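PDB 3GLV: FAD synthase from Thermoplasma volcanium GSS1, which probably transfers the AMP portion of ATP to flavin mononucleotide, with the aid of a divalent metal cation, to make the coenzyme FAD. Local coordinates for residues L22-V36 against I60-G72. Residues are numbered along the deposited sequence; the frame is centred on the assembly and turned at random.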
ATOM      1  N   LEU A  22       4.307  -9.023   4.990  1.00 17.85           N
ATOM      2  CA  LEU A  22       4.383  -7.947   5.934  1.00 17.58           C
ATOM      3  C   LEU A  22       3.372  -8.096   7.090  1.00 17.16           C
ATOM      4  O   LEU A  22       3.738  -8.021   8.211  1.00 17.35           O
ATOM      5  CB  LEU A  22       4.242  -6.610   5.226  1.00 16.64           C
ATOM      6  CG  LEU A  22       5.317  -6.275   4.201  1.00 20.31           C
ATOM      7  CD1 LEU A  22       5.170  -4.888   3.620  1.00 22.50           C
ATOM      8  CD2 LEU A  22       6.666  -6.444   4.820  1.00 31.00           C
ATOM      9  N   LYS A  23       2.115  -8.347   6.785  1.00 18.09           N
ATOM     10  CA  LYS A  23       1.080  -8.488   7.785  1.00 18.97           C
ATOM     11  C   LYS A  23       1.353  -9.606   8.749  1.00 19.23           C
ATOM     12  O   LYS A  23       1.140  -9.446   9.983  1.00 18.94           O
ATOM     13  CB  LYS A  23      -0.284  -8.635   7.149  1.00 19.62           C
ATOM     14  CG  LYS A  23      -1.398  -8.772   8.117  1.00 22.39           C
ATOM     15  CD  LYS A  23      -2.820  -8.771   7.427  1.00 26.61           C
ATOM     16  CE  LYS A  23      -3.177  -7.402   6.804  1.00 27.20           C
ATOM     17  NZ  LYS A  23      -4.617  -7.469   6.423  1.00 25.32           N
ATOM     18  N   GLU A  24       1.815 -10.745   8.232  1.00 19.11           N
ATOM     19  CA  GLU A  24       2.077 -11.881   9.121  1.00 18.80           C
ATOM     20  C   GLU A  24       3.340 -11.578   9.948  1.00 19.30           C
ATOM     21  O   GLU A  24       3.407 -11.954  11.089  1.00 17.67           O
ATOM     22  CB  GLU A  24       2.218 -13.183   8.357  1.00 19.13           C
ATOM     23  CG  GLU A  24       0.942 -13.647   7.667  1.00 20.59           C
ATOM     24  CD  GLU A  24      -0.219 -13.818   8.630  1.00 20.50           C
ATOM     25  OE1 GLU A  24      -0.179 -14.738   9.454  1.00 22.02           O
ATOM     26  OE2 GLU A  24      -1.167 -13.030   8.558  1.00 21.82           O
ATOM     27  N   SER A  25       4.310 -10.834   9.377  1.00 18.68           N
ATOM     28  CA  SER A  25       5.483 -10.491  10.126  1.00 18.86           C
ATOM     29  C   SER A  25       5.078  -9.610  11.299  1.00 20.12           C
ATOM     30  O   SER A  25       5.561  -9.814  12.394  1.00 19.82           O
ATOM     31  CB  SER A  25       6.555  -9.829   9.269  1.00 19.00           C
ATOM     32  OG  SER A  25       6.994 -10.702   8.224  1.00 19.31           O
ATOM     33  N   LYS A  26       4.195  -8.624  11.062  1.00 21.05           N
ATOM     34  CA  LYS A  26       3.773  -7.688  12.107  1.00 21.18           C
ATOM     35  C   LYS A  26       3.107  -8.433  13.256  1.00 20.40           C
ATOM     36  O   LYS A  26       3.319  -8.127  14.426  1.00 19.95           O
ATOM     37  CB  LYS A  26       2.862  -6.629  11.546  1.00 22.49           C
ATOM     38  CG  LYS A  26       2.248  -5.651  12.587  1.00 25.82           C
ATOM     39  CD  LYS A  26       3.274  -4.885  13.391  1.00 27.78           C
ATOM     40  CE  LYS A  26       2.604  -3.822  14.281  1.00 31.14           C
ATOM     41  NZ  LYS A  26       2.629  -2.488  13.706  1.00 34.73           N
ATOM     42  N   LYS A  27       2.355  -9.475  12.919  1.00 19.99           N
ATOM     43  CA  LYS A  27       1.640 -10.245  13.927  1.00 18.80           C
ATOM     44  C   LYS A  27       2.599 -10.832  14.957  1.00 18.98           C
ATOM     45  O   LYS A  27       2.147 -11.218  16.041  1.00 17.64           O
ATOM     46  CB  LYS A  27       0.845 -11.395  13.312  1.00 17.11           C
ATOM     47  CG  LYS A  27      -0.407 -10.942  12.617  1.00 18.44           C
ATOM     48  CD  LYS A  27      -1.177 -12.103  12.042  1.00 18.08           C
ATOM     49  CE  LYS A  27      -2.430 -11.589  11.365  1.00 17.07           C
ATOM     50  NZ  LYS A  27      -3.011 -12.638  10.465  1.00 15.79           N
ATOM     51  N   LEU A  28       3.881 -10.970  14.619  1.00 19.05           N
ATOM     52  CA  LEU A  28       4.787 -11.695  15.510  1.00 19.95           C
ATOM     53  C   LEU A  28       5.389 -10.773  16.598  1.00 20.10           C
ATOM     54  O   LEU A  28       6.077 -11.244  17.507  1.00 20.29           O
ATOM     55  CB  LEU A  28       5.904 -12.405  14.721  1.00 19.58           C
ATOM     56  CG  LEU A  28       5.620 -13.530  13.713  1.00 18.69           C
ATOM     57  CD1 LEU A  28       6.855 -13.717  12.787  1.00 13.20           C
ATOM     58  CD2 LEU A  28       5.193 -14.850  14.369  1.00 15.43           C
ATOM     59  N   GLY A  29       5.162  -9.469  16.509  1.00 20.94           N
ATOM     60  CA  GLY A  29       5.744  -8.566  17.476  1.00 20.95           C
ATOM     61  C   GLY A  29       4.970  -7.270  17.614  1.00 21.38           C
ATOM     62  O   GLY A  29       3.756  -7.238  17.408  1.00 20.05           O
ATOM     63  N   ASP A  30       5.692  -6.198  17.945  1.00 21.12           N
ATOM     64  CA  ASP A  30       5.084  -4.899  18.230  1.00 22.66           C
ATOM     65  C   ASP A  30       5.511  -3.807  17.312  1.00 22.98           C
ATOM     66  O   ASP A  30       4.830  -2.792  17.179  1.00 24.92           O
ATOM     67  CB  ASP A  30       5.521  -4.507  19.650  1.00 24.14           C
ATOM     68  CG  ASP A  30       5.029  -5.486  20.672  1.00 25.02           C
ATOM     69  OD1 ASP A  30       3.797  -5.520  20.834  1.00 24.57           O
ATOM     70  OD2 ASP A  30       5.844  -6.233  21.269  1.00 28.05           O
ATOM     71  N   GLU A  31       6.685  -3.959  16.713  1.00 23.73           N
ATOM     72  CA  GLU A  31       7.190  -3.005  15.754  1.00 23.84           C
ATOM     73  C   GLU A  31       7.683  -3.789  14.516  1.00 23.04           C
ATOM     74  O   GLU A  31       8.476  -4.674  14.637  1.00 23.89           O
ATOM     75  CB  GLU A  31       8.339  -2.233  16.384  1.00 24.44           C
ATOM     76  CG  GLU A  31       8.963  -1.170  15.509  1.00 27.04           C
ATOM     77  CD  GLU A  31      10.287  -0.690  16.022  1.00 29.72           C
ATOM     78  OE1 GLU A  31      10.996  -1.469  16.668  1.00 31.95           O
ATOM     79  OE2 GLU A  31      10.660   0.448  15.721  1.00 34.24           O
ATOM     80  N   LEU A  32       7.184  -3.432  13.333  1.00 21.79           N
ATOM     81  CA  LEU A  32       7.706  -3.933  12.075  1.00 19.87           C
ATOM     82  C   LEU A  32       8.590  -2.903  11.386  1.00 20.47           C
ATOM     83  O   LEU A  32       8.135  -1.796  11.085  1.00 19.19           O
ATOM     84  CB  LEU A  32       6.570  -4.376  11.165  1.00 19.71           C
ATOM     85  CG  LEU A  32       7.004  -4.930   9.798  1.00 18.65           C
ATOM     86  CD1 LEU A  32       7.825  -6.210   9.940  1.00 20.01           C
ATOM     87  CD2 LEU A  32       5.765  -5.207   8.920  1.00 18.39           C
ATOM     88  N   VAL A  33       9.883  -3.282  11.217  1.00 20.45           N
ATOM     89  CA  VAL A  33      10.867  -2.531  10.437  1.00 20.22           C
ATOM     90  C   VAL A  33      11.019  -3.270   9.145  1.00 19.74           C
ATOM     91  O   VAL A  33      11.319  -4.507   9.100  1.00 20.06           O
ATOM     92  CB  VAL A  33      12.251  -2.371  11.189  1.00 20.98           C
ATOM     93  CG1 VAL A  33      13.268  -1.596  10.340  1.00 22.13           C
ATOM     94  CG2 VAL A  33      12.102  -1.691  12.609  1.00 21.15           C
ATOM     95  N   VAL A  34      10.813  -2.557   8.050  1.00 19.93           N
ATOM     96  CA  VAL A  34      11.039  -3.162   6.730  1.00 18.85           C
ATOM     97  C   VAL A  34      12.281  -2.625   6.091  1.00 20.34           C
ATOM     98  O   VAL A  34      12.496  -1.349   6.023  1.00 18.98           O
ATOM     99  CB  VAL A  34       9.804  -2.965   5.785  1.00 20.58           C
ATOM    100  CG1 VAL A  34      10.085  -3.587   4.402  1.00 17.00           C
ATOM    101  CG2 VAL A  34       8.522  -3.519   6.429  1.00 17.23           C
ATOM    102  N   VAL A  35      13.133  -3.535   5.620  1.00 18.68           N
ATOM    103  CA  VAL A  35      14.360  -3.094   4.952  1.00 19.58           C
ATOM    104  C   VAL A  35      14.220  -3.305   3.443  1.00 19.99           C
ATOM    105  O   VAL A  35      14.047  -4.429   2.959  1.00 18.84           O
ATOM    106  CB  VAL A  35      15.607  -3.858   5.481  1.00 20.94           C
ATOM    107  CG1 VAL A  35      16.925  -3.431   4.737  1.00 19.48           C
ATOM    108  CG2 VAL A  35      15.713  -3.728   7.016  1.00 19.79           C
ATOM    109  N   VAL A  36      14.251  -2.198   2.728  1.00 19.59           N
ATOM    110  CA  VAL A  36      13.937  -2.127   1.303  1.00 20.89           C
ATOM    111  C   VAL A  36      15.253  -2.121   0.498  1.00 21.56           C
ATOM    112  O   VAL A  36      16.126  -1.269   0.745  1.00 21.57           O
ATOM    113  CB  VAL A  36      13.130  -0.824   0.997  1.00 20.63           C
ATOM    114  CG1 VAL A  36      12.899  -0.656  -0.529  1.00 19.76           C
ATOM    115  CG2 VAL A  36      11.821  -0.832   1.738  1.00 18.12           C
ATOM    116  N   ILE A  60       6.168   1.649   0.608  1.00 21.20           N
ATOM    117  CA  ILE A  60       6.120   0.660   1.729  1.00 20.68           C
ATOM    118  C   ILE A  60       5.755   1.330   3.081  1.00 19.81           C
ATOM    119  O   ILE A  60       5.012   0.788   3.885  1.00 19.31           O
ATOM    120  CB  ILE A  60       7.481  -0.096   1.845  1.00 21.92           C
ATOM    121  CG1 ILE A  60       7.453  -1.346   0.979  1.00 22.41           C
ATOM    122  CG2 ILE A  60       7.808  -0.512   3.289  1.00 21.00           C
ATOM    123  CD1 ILE A  60       6.402  -2.353   1.427  1.00 21.02           C
ATOM    124  N   SER A  61       6.247   2.551   3.294  1.00 20.17           N
ATOM    125  CA  SER A  61       6.023   3.304   4.534  1.00 21.02           C
ATOM    126  C   SER A  61       4.545   3.691   4.712  1.00 20.82           C
ATOM    127  O   SER A  61       4.141   4.146   5.797  1.00 21.14           O
ATOM    128  CB  SER A  61       6.837   4.616   4.504  1.00 20.37           C
ATOM    129  OG  SER A  61       8.204   4.225   4.580  1.00 27.44           O
ATOM    130  N   GLU A  62       3.757   3.580   3.655  1.00 20.88           N
ATOM    131  CA  GLU A  62       2.362   4.015   3.720  1.00 21.11           C
ATOM    132  C   GLU A  62       1.445   2.901   4.164  1.00 21.04           C
ATOM    133  O   GLU A  62       0.230   3.141   4.304  1.00 22.10           O
ATOM    134  CB  GLU A  62       1.909   4.593   2.358  1.00 20.87           C
ATOM    135  CG  GLU A  62       2.615   5.938   1.997  1.00 23.13           C
ATOM    136  CD  GLU A  62       2.195   7.093   2.864  1.00 26.23           C
ATOM    137  OE1 GLU A  62       1.063   7.055   3.405  1.00 25.07           O
ATOM    138  OE2 GLU A  62       2.971   8.079   2.951  1.00 25.99           O
ATOM    139  N   LEU A  63       1.980   1.694   4.364  1.00 19.04           N
ATOM    140  CA  LEU A  63       1.165   0.568   4.816  1.00 18.66           C
ATOM    141  C   LEU A  63       0.884   0.545   6.301  1.00 19.46           C
ATOM    142  O   LEU A  63       1.790   0.730   7.140  1.00 21.17           O
ATOM    143  CB  LEU A  63       1.800  -0.758   4.442  1.00 17.78           C
ATOM    144  CG  LEU A  63       2.024  -0.941   2.937  1.00 18.77           C
ATOM    145  CD1 LEU A  63       2.922  -2.153   2.730  1.00 15.36           C
ATOM    146  CD2 LEU A  63       0.675  -1.037   2.216  1.00 19.78           C
ATOM    147  N   LYS A  64      -0.377   0.275   6.643  1.00 19.17           N
ATOM    148  CA  LYS A  64      -0.798   0.263   8.053  1.00 20.44           C
ATOM    149  C   LYS A  64       0.164  -0.550   8.903  1.00 19.60           C
ATOM    150  O   LYS A  64       0.551  -0.107   9.957  1.00 17.03           O
ATOM    151  CB  LYS A  64      -2.225  -0.340   8.213  1.00 19.71           C
ATOM    152  CG  LYS A  64      -3.370   0.602   7.741  1.00 22.00           C
ATOM    153  CD  LYS A  64      -4.795  -0.026   7.937  1.00 23.62           C
ATOM    154  CE  LYS A  64      -5.932   0.804   7.271  1.00 24.15           C
ATOM    155  NZ  LYS A  64      -5.763   2.354   7.354  1.00 24.16           N
ATOM    156  N   VAL A  65       0.559  -1.729   8.414  1.00 19.96           N
ATOM    157  CA  VAL A  65       1.292  -2.663   9.245  1.00 20.24           C
ATOM    158  C   VAL A  65       2.775  -2.318   9.398  1.00 22.62           C
ATOM    159  O   VAL A  65       3.438  -2.908  10.248  1.00 23.81           O
ATOM    160  CB  VAL A  65       1.128  -4.135   8.749  1.00 20.24           C
ATOM    161  CG1 VAL A  65      -0.350  -4.519   8.723  1.00 19.31           C
ATOM    162  CG2 VAL A  65       1.798  -4.372   7.421  1.00 19.16           C
ATOM    163  N   VAL A  66       3.280  -1.326   8.645  1.00 22.83           N
ATOM    164  CA  VAL A  66       4.666  -0.986   8.681  1.00 22.61           C
ATOM    165  C   VAL A  66       4.929   0.176   9.639  1.00 24.16           C
ATOM    166  O   VAL A  66       4.468   1.332   9.428  1.00 23.15           O
ATOM    167  CB  VAL A  66       5.252  -0.652   7.250  1.00 22.58           C
ATOM    168  CG1 VAL A  66       6.710  -0.257   7.339  1.00 21.14           C
ATOM    169  CG2 VAL A  66       5.058  -1.802   6.285  1.00 19.80           C
ATOM    170  N   ASP A  67       5.746  -0.095  10.655  1.00 23.96           N
ATOM    171  CA  ASP A  67       6.099   0.983  11.595  1.00 24.78           C
ATOM    172  C   ASP A  67       7.238   1.828  11.071  1.00 25.60           C
ATOM    173  O   ASP A  67       7.151   3.050  11.137  1.00 27.33           O
ATOM    174  CB  ASP A  67       6.374   0.410  12.953  1.00 23.53           C
ATOM    175  CG  ASP A  67       5.151  -0.269  13.507  1.00 25.41           C
ATOM    176  OD1 ASP A  67       4.160   0.465  13.689  1.00 31.56           O
ATOM    177  OD2 ASP A  67       5.127  -1.509  13.637  1.00 22.15           O
ATOM    178  N   ARG A  68       8.265   1.183  10.511  1.00 25.37           N
ATOM    179  CA  ARG A  68       9.446   1.898   9.995  1.00 26.26           C
ATOM    180  C   ARG A  68      10.006   1.202   8.783  1.00 24.72           C
ATOM    181  O   ARG A  68      10.042  -0.033   8.721  1.00 23.55           O
ATOM    182  CB  ARG A  68      10.563   1.960  11.048  1.00 26.65           C
ATOM    183  CG  ARG A  68      10.415   3.132  11.968  1.00 33.79           C
ATOM    184  CD  ARG A  68      11.487   3.122  13.064  1.00 39.72           C
ATOM    185  NE  ARG A  68      12.816   3.093  12.466  1.00 44.28           N
ATOM    186  CZ  ARG A  68      13.777   2.209  12.746  1.00 46.46           C
ATOM    187  NH1 ARG A  68      13.595   1.232  13.648  1.00 47.55           N
ATOM    188  NH2 ARG A  68      14.941   2.313  12.108  1.00 46.14           N
ATOM    189  N   ALA A  69      10.492   2.009   7.841  1.00 24.29           N
ATOM    190  CA  ALA A  69      11.126   1.482   6.651  1.00 24.03           C
ATOM    191  C   ALA A  69      12.414   2.179   6.381  1.00 23.74           C
ATOM    192  O   ALA A  69      12.503   3.415   6.469  1.00 23.13           O
ATOM    193  CB  ALA A  69      10.185   1.571   5.450  1.00 23.43           C
ATOM    194  N   ILE A  70      13.419   1.378   6.046  1.00 22.70           N
ATOM    195  CA  ILE A  70      14.731   1.871   5.720  1.00 22.75           C
ATOM    196  C   ILE A  70      15.356   1.204   4.508  1.00 22.67           C
ATOM    197  O   ILE A  70      15.035   0.054   4.125  1.00 22.41           O
ATOM    198  CB  ILE A  70      15.714   1.784   6.907  1.00 23.35           C
ATOM    199  CG1 ILE A  70      15.939   0.348   7.336  1.00 22.93           C
ATOM    200  CG2 ILE A  70      15.220   2.631   8.145  1.00 23.98           C
ATOM    201  CD1 ILE A  70      17.112   0.272   8.262  1.00 23.20           C
ATOM    202  N   LEU A  71      16.278   1.920   3.898  1.00 22.73           N
ATOM    203  CA  LEU A  71      17.067   1.338   2.818  1.00 24.83           C
ATOM    204  C   LEU A  71      18.119   0.364   3.397  1.00 25.40           C
ATOM    205  O   LEU A  71      18.746   0.617   4.420  1.00 25.08           O
ATOM    206  CB  LEU A  71      17.707   2.447   1.991  1.00 25.45           C
ATOM    207  CG  LEU A  71      17.125   2.838   0.613  1.00 28.87           C
ATOM    208  CD1 LEU A  71      15.770   2.333   0.289  1.00 23.51           C
ATOM    209  CD2 LEU A  71      17.235   4.371   0.337  1.00 32.36           C
ATOM    210  N   GLY A  72      18.332  -0.738   2.725  1.00 25.92           N
ATOM    211  CA  GLY A  72      19.339  -1.674   3.132  1.00 27.29           C
ATOM    212  C   GLY A  72      20.760  -1.265   2.762  1.00 29.53           C
ATOM    213  O   GLY A  72      21.000  -0.200   2.245  1.00 27.89           O
TER
HETATM  214  O   HOH W   1       2.170  -1.017  15.768  1.00 47.26           O
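Asp67 OD2 is gripped by two donors, one on each lone pair: Lys26 NZ makes a salt bridge to its syn lone pair at 2.7 Å, while the backbone N of Leu32 donates to the anti lone pair of the same Asp67 OD2 at 2.8 Å, in a nearly straight bond (167°). The lysine reaches this spot because CG stands anti to the backbone N (chi1 175°) and the chain then bends at chi2 and again at chi4, laying its methylenes alongside the carbonyl oxygen of Val65. A water accepts from Lys26 NZ and donates to Asp67 OD1, tying the second carboxylate oxygen into the same cluster. A methionine in place of Lys26 would probably leave the Asp67 carboxylate without its countercharge and this water without its donor. Just beyond, Leu32 O receives both Asp67 N and Arg68 N, and from here strands 31-36 and 68-71 run parallel, with Val34 N bonded to Arg68 O at 2.7 Å and Ile70 N to Val34 O. Strand 68-71 is the outermost of the five parallel strands of this chain (order 3-2-1-4-5), with 31-36 next to it, in the Rossmann-like nucleotidyltransferase fold; helix 53-60 belongs to the crossover between these strands. On the face bearing Val34, its CG2 meets Val66 CG1 at 3.8 Å and its CG1 packs on Ile60 CG2, close to Phe11, inferred to bind ATP. Leu22, from helix 16-26, rests CD1 against Ile60 CD1 (3.6 Å) and Leu63 CD1, crossing the latter at about a right angle. On the opposite face, Val33 lies beside Arg68, the two side chains pointing the same way, its CG2 3.4 Å from Arg68 NH1. That guanidinium meets Glu31 OE2 edge-on in a long salt bridge of 3.7 Å to NH1, whereas Glu31 OE1 pairs with Arg4 of the neighbouring strand 4-9.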